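Local coordinates for probable FAD-dependent oxidoreductase PA4991 (Pseudomonas aeruginosa PAO1, PDB 5EZ7), which binds one FAD per subunit and probably works as an FAD-dependent oxidoreductase of the DAO family, its physiological substrate being unknown, at residues Q4-D9 with D193-R198; Y31-V36 with G169-A174. One frame throughout, in Å; residues are numbered along the deposited sequence.

Overall arrangement
From the N terminus the chain passes through strand 6-7, strand 10-13 and helix 17-28 to strand 33-37, and two later strands come back to this opening unit. Contact 2 (Y31-V36 with G169-A174) closes a loop of 132 residues by setting strand 172-174 at the outer edge of the six-stranded sheet of the FAD-binding domain. Contact 1 (Q4-D9 with D193-R198) closes a larger loop of 183 residues, within which contact 2 is nested, and makes strand 6-7 an edge of a separate four-stranded sheet. Their centres lie about 11 Å apart. They meet directly where D9 OD2 probably accepts a hydrogen bond from A32 N, at 3.0 Å, and where T8 packs on A32 and T33.

Contact 1 (Q4-D9 with D193-R198); sequences QALSTD and DGREIR
L6 and I197 sit side by side on one face of a parallel strand pairing, their side chains pointing the same way, with L6 CB 4.1 Å from I197 CG1. The pairing places strand 6-7 at the edge of a four-stranded mixed sheet, beside strand 195-198. A familiar principle of parallel sheets is at work: L6 bonds through its N and O to E196 and R198, the residues flanking its bridge partner I197. L6 N donates to E196 O (2.8 Å), R198 N to L6 O and T8 N to R198 O, all three nearly straight at hydrogen.

R195 crosses L6 obliquely, the methylene CD lying 3.8 Å from L6 CG, while P375 touches L6 and L377 touches R195. The arginine CG is anti to the backbone N (chi1 -172°), and the chain then bends at chi3, turning NE aside. On the other face, S7 OG is hydrogen-bonded to H371; R198 NH1 forms a salt bridge, with a weak, bent hydrogen bond, to E196 OE1 of its own strand, and R198 NH2 a long, weak ion pair with E183. The methyl of A5 rests 3.7 Å from E196 CG, and T8 OG1 is buried without a polar partner. Beyond the strand pair, R195 NH1 reaches a lone pair of Q4 O at 3.1 Å, in the carbonyl plane, with that oxygen 21° out of the guanidinium plane.

Contact 2 (Y31-V36 with G169-A174); sequences YATVLV and GDSLLA
S171 CB is wedged against T33, 3.2 Å from T33 O and 3.3 Å from T33 OG1, and this is the tight part of the contact. The two hydroxyls turn to partners elsewhere: T33 OG1 bonds to N23 OD1, and S171 OG to A168 O and N23 ND2. N23 therefore links both residues to helix 17-28.

Beyond this point the packing is of the ordinary apolar kind. L173 lies alongside V36 and crosses V34, so that one leucine methyl serves two valines: L173 CD2 is 4.0 Å from V36 CG2 and 4.1 Å from V34 CG1. With L173 CD1 turned to a chi2 of 63°, CD2 is left as the extended branch that makes both approaches. On the face of L35 and L172, L172 CD2 approaches L35 CB at 4.1 Å; L35 also packs on L20 and N23 of helix 17-28.

Two backbone bonds, with apolar contacts on both faces, join the strands. L35 N donates to S171 O from above the carbonyl plane, 42° out of it, and L173 N donates to L35 O at 2.8 Å, nearly in line with that C=O. The same S171 oxygen also receives a CA-H contact from V34.

The ends are loose by comparison. G169, just after helix 157-168, and the exposed D170 make no contact with 31-36, and at the far end A174 points away.

V36 touches the bound FAD, and the FAD-binding residue E37 follows it. The parallel strands 172-174, 33-37 and 10-13, with helix 17-28 against them, are characteristic of the Rossmann-type dinucleotide-binding fold.

Contact 1 (Q4-D9 with D193-R198)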
loop_
_atom_site.group_PDB
_atom_site.type_symbol
_atom_site.label_atom_id
_atom_site.label_comp_id
_atom_site.label_asym_id
_atom_site.label_seq_id
_atom_site.Cartn_x
_atom_site.Cartn_y
_atom_site.Cartn_z
ATOM N N GLN A 4 5.150 -27.055 16.555
ATOM C CA GLN A 4 3.759 -27.301 16.984
ATOM C C GLN A 4 2.781 -27.002 15.843
ATOM O O GLN A 4 2.785 -25.883 15.282
ATOM C CB GLN A 4 3.443 -26.418 18.193
ATOM C CG GLN A 4 2.126 -26.690 18.909
ATOM C CD GLN A 4 1.917 -25.729 20.091
ATOM O OE1 GLN A 4 2.842 -25.438 20.859
ATOM N NE2 GLN A 4 0.708 -25.209 20.219
ATOM N N ALA A 5 1.969 -27.984 15.475
ATOM C CA ALA A 5 1.042 -27.779 14.363
ATOM C C ALA A 5 -0.014 -26.726 14.703
ATOM O O ALA A 5 -0.387 -26.580 15.860
ATOM C CB ALA A 5 0.376 -29.082 13.978
ATOM N N LEU A 6 -0.482 -25.990 13.702
ATOM C CA LEU A 6 -1.477 -24.956 13.926
ATOM C C LEU A 6 -2.732 -25.206 13.121
ATOM O O LEU A 6 -2.711 -25.895 12.117
ATOM C CB LEU A 6 -0.948 -23.576 13.553
ATOM C CG LEU A 6 0.371 -23.065 14.157
ATOM C CD1 LEU A 6 0.572 -21.597 13.787
ATOM C CD2 LEU A 6 0.435 -23.227 15.668
ATOM N N SER A 7 -3.804 -24.565 13.562
ATOM C CA SER A 7 -5.127 -24.695 12.986
ATOM C C SER A 7 -5.788 -23.310 13.096
ATOM O O SER A 7 -5.768 -22.727 14.177
ATOM C CB SER A 7 -5.854 -25.774 13.803
ATOM O OG SER A 7 -7.232 -25.789 13.608
ATOM N N THR A 8 -6.277 -22.753 11.986
ATOM C CA THR A 8 -7.097 -21.532 11.992
ATOM C C THR A 8 -8.178 -21.613 10.927
ATOM O O THR A 8 -8.344 -22.647 10.273
ATOM C CB THR A 8 -6.292 -20.200 11.718
ATOM O OG1 THR A 8 -5.403 -20.366 10.589
ATOM C CG2 THR A 8 -5.603 -19.722 12.984
ATOM N N ASP A 9 -8.891 -20.493 10.753
ATOM C CA ASP A 9 -9.865 -20.346 9.712
ATOM C C ASP A 9 -9.242 -19.873 8.423
ATOM O O ASP A 9 -9.433 -20.534 7.423
ATOM C CB ASP A 9 -10.994 -19.414 10.163
ATOM C CG ASP A 9 -11.726 -19.942 11.430
ATOM O OD1 ASP A 9 -12.009 -21.175 11.529
ATOM O OD2 ASP A 9 -11.981 -19.103 12.322
ATOM N N ASP A 193 8.183 -23.260 7.144
ATOM C CA ASP A 193 9.399 -23.660 7.848
ATOM C C ASP A 193 9.192 -24.970 8.569
ATOM O O ASP A 193 9.523 -25.106 9.743
ATOM C CB ASP A 193 9.845 -22.563 8.828
ATOM C CG ASP A 193 10.006 -21.190 8.147
ATOM O OD1 ASP A 193 10.333 -21.122 6.942
ATOM O OD2 ASP A 193 9.794 -20.162 8.802
ATOM N N GLY A 194 8.602 -25.930 7.868
ATOM C CA GLY A 194 8.333 -27.262 8.429
ATOM C C GLY A 194 7.185 -27.349 9.424
ATOM O O GLY A 194 7.012 -28.379 10.043
ATOM N N ARG A 195 6.410 -26.267 9.581
ATOM C CA ARG A 195 5.258 -26.223 10.487
ATOM C C ARG A 195 3.941 -26.348 9.725
ATOM O O ARG A 195 3.647 -25.559 8.846
ATOM C CB ARG A 195 5.231 -24.906 11.259
ATOM C CG ARG A 195 4.165 -24.922 12.329
ATOM C CD ARG A 195 3.870 -23.543 12.846
ATOM N NE ARG A 195 5.039 -22.910 13.446
ATOM C CZ ARG A 195 5.352 -22.871 14.743
ATOM N NH1 ARG A 195 4.627 -23.475 15.691
ATOM N NH2 ARG A 195 6.449 -22.230 15.105
ATOM N N GLU A 196 3.122 -27.300 10.122
ATOM C CA GLU A 196 1.903 -27.578 9.387
ATOM C C GLU A 196 0.814 -26.692 9.972
ATOM O O GLU A 196 0.707 -26.562 11.180
ATOM C CB GLU A 196 1.626 -29.087 9.307
ATOM C CG GLU A 196 0.674 -29.701 10.303
ATOM C CD GLU A 196 0.769 -31.239 10.302
ATOM O OE1 GLU A 196 0.475 -31.859 9.247
ATOM O OE2 GLU A 196 1.185 -31.825 11.348
ATOM N N ILE A 197 0.127 -25.965 9.089
ATOM C CA ILE A 197 -0.898 -24.995 9.462
ATOM C C ILE A 197 -2.151 -25.254 8.643
ATOM O O ILE A 197 -2.176 -24.959 7.473
ATOM C CB ILE A 197 -0.444 -23.555 9.153
ATOM C CG1 ILE A 197 0.889 -23.260 9.878
ATOM C CG2 ILE A 197 -1.555 -22.548 9.516
ATOM C CD1 ILE A 197 1.392 -21.836 9.703
ATOM N N ARG A 198 -3.192 -25.739 9.281
ATOM C CA ARG A 198 -4.406 -26.122 8.574
ATOM C C ARG A 198 -5.373 -24.954 8.544
ATOM O O ARG A 198 -5.466 -24.215 9.521
ATOM C CB ARG A 198 -5.048 -27.346 9.255
ATOM C CG ARG A 198 -4.176 -28.591 9.142
ATOM C CD ARG A 198 -4.817 -29.899 9.649
ATOM N NE ARG A 198 -4.706 -30.920 8.595
ATOM C CZ ARG A 198 -3.568 -31.518 8.221
ATOM N NH1 ARG A 198 -2.409 -31.257 8.839
ATOM N NH2 ARG A 198 -3.579 -32.392 7.219
#

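Contact 2 (Y31-V36 with G169-A174)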
loop_
_atom_site.group_PDB
_atom_site.type_symbol
_atom_site.label_atom_id
_atom_site.label_comp_id
_atom_site.label_asym_id
_atom_site.label_seq_id
_atom_site.Cartn_x
_atom_site.Cartn_y
_atom_site.Cartn_z
ATOM N N TYR A 31 -13.132 -14.277 12.997
ATOM C CA TYR A 31 -12.366 -15.394 12.416
ATOM C C TYR A 31 -11.037 -15.488 13.112
ATOM O O TYR A 31 -10.460 -14.471 13.496
ATOM C CB TYR A 31 -12.080 -15.174 10.941
ATOM C CG TYR A 31 -13.262 -15.360 10.080
ATOM C CD1 TYR A 31 -14.249 -14.393 10.000
ATOM C CD2 TYR A 31 -13.420 -16.525 9.350
ATOM C CE1 TYR A 31 -15.360 -14.562 9.172
ATOM C CE2 TYR A 31 -14.524 -16.721 8.531
ATOM C CZ TYR A 31 -15.495 -15.745 8.448
ATOM O OH TYR A 31 -16.584 -15.959 7.654
ATOM N N ALA A 32 -10.523 -16.698 13.234
ATOM C CA ALA A 32 -9.161 -16.886 13.686
ATOM C C ALA A 32 -8.261 -16.888 12.437
ATOM O O ALA A 32 -8.625 -17.446 11.404
ATOM C CB ALA A 32 -9.059 -18.207 14.445
ATOM N N THR A 33 -7.096 -16.278 12.532
ATOM C CA THR A 33 -6.180 -16.125 11.401
ATOM C C THR A 33 -4.725 -16.342 11.788
ATOM O O THR A 33 -4.353 -16.205 12.954
ATOM C CB THR A 33 -6.259 -14.709 10.808
ATOM O OG1 THR A 33 -5.852 -13.735 11.793
ATOM C CG2 THR A 33 -7.620 -14.396 10.333
ATOM N N VAL A 34 -3.921 -16.705 10.798
ATOM C CA VAL A 34 -2.478 -16.567 10.845
ATOM C C VAL A 34 -2.057 -15.757 9.622
ATOM O O VAL A 34 -2.561 -16.017 8.510
ATOM C CB VAL A 34 -1.801 -17.951 10.808
ATOM C CG1 VAL A 34 -0.296 -17.845 10.605
ATOM C CG2 VAL A 34 -2.079 -18.706 12.115
ATOM N N LEU A 35 -1.136 -14.802 9.813
ATOM C CA LEU A 35 -0.595 -14.013 8.706
ATOM C C LEU A 35 0.896 -14.224 8.655
ATOM O O LEU A 35 1.615 -13.917 9.611
ATOM C CB LEU A 35 -0.912 -12.536 8.871
ATOM C CG LEU A 35 -0.635 -11.639 7.651
ATOM C CD1 LEU A 35 -1.357 -10.290 7.762
ATOM C CD2 LEU A 35 0.853 -11.386 7.421
ATOM N N VAL A 36 1.347 -14.685 7.498
ATOM C CA VAL A 36 2.706 -15.141 7.302
ATOM C C VAL A 36 3.399 -14.125 6.435
ATOM O O VAL A 36 2.885 -13.793 5.368
ATOM C CB VAL A 36 2.742 -16.523 6.590
ATOM C CG1 VAL A 36 4.182 -16.963 6.340
ATOM C CG2 VAL A 36 2.052 -17.565 7.452
ATOM N N GLY A 169 -2.825 -8.709 16.476
ATOM C CA GLY A 169 -2.589 -9.442 17.735
ATOM C C GLY A 169 -1.527 -10.538 17.569
ATOM O O GLY A 169 -0.437 -10.294 17.031
ATOM N N ASP A 170 -1.892 -11.760 17.958
ATOM C CA ASP A 170 -0.989 -12.925 17.920
ATOM C C ASP A 170 -0.981 -13.680 16.589
ATOM O O ASP A 170 -0.282 -14.696 16.461
ATOM C CB ASP A 170 -1.352 -13.906 19.041
ATOM C CG ASP A 170 -2.824 -14.279 19.024
ATOM O OD1 ASP A 170 -3.632 -13.317 18.921
ATOM O OD2 ASP A 170 -3.182 -15.483 19.126
ATOM N N SER A 171 -1.721 -13.194 15.597
ATOM C CA SER A 171 -1.791 -13.878 14.303
ATOM C C SER A 171 -0.486 -13.815 13.494
ATOM O O SER A 171 -0.309 -14.594 12.562
ATOM C CB SER A 171 -2.975 -13.351 13.455
ATOM O OG SER A 171 -2.860 -11.985 13.093
ATOM N N LEU A 172 0.422 -12.904 13.845
ATOM C CA LEU A 172 1.568 -12.623 12.994
ATOM C C LEU A 172 2.697 -13.634 13.074
ATOM O O LEU A 172 3.243 -13.881 14.153
ATOM C CB LEU A 172 2.133 -11.263 13.328
ATOM C CG LEU A 172 1.226 -10.078 13.101
ATOM C CD1 LEU A 172 1.993 -8.833 13.554
ATOM C CD2 LEU A 172 0.790 -9.989 11.655
ATOM N N LEU A 173 3.103 -14.148 11.916
ATOM C CA LEU A 173 4.143 -15.140 11.846
ATOM C C LEU A 173 5.201 -14.809 10.788
ATOM O O LEU A 173 4.911 -14.738 9.587
ATOM C CB LEU A 173 3.523 -16.499 11.545
ATOM C CG LEU A 173 4.516 -17.642 11.314
ATOM C CD1 LEU A 173 5.389 -17.962 12.518
ATOM C CD2 LEU A 173 3.719 -18.849 10.904
ATOM N N ALA A 174 6.438 -14.653 11.250
ATOM C CA ALA A 174 7.604 -14.710 10.380
ATOM C C ALA A 174 7.809 -16.129 9.864
ATOM O O ALA A 174 8.112 -17.015 10.636
ATOM C CB ALA A 174 8.875 -14.236 11.116
#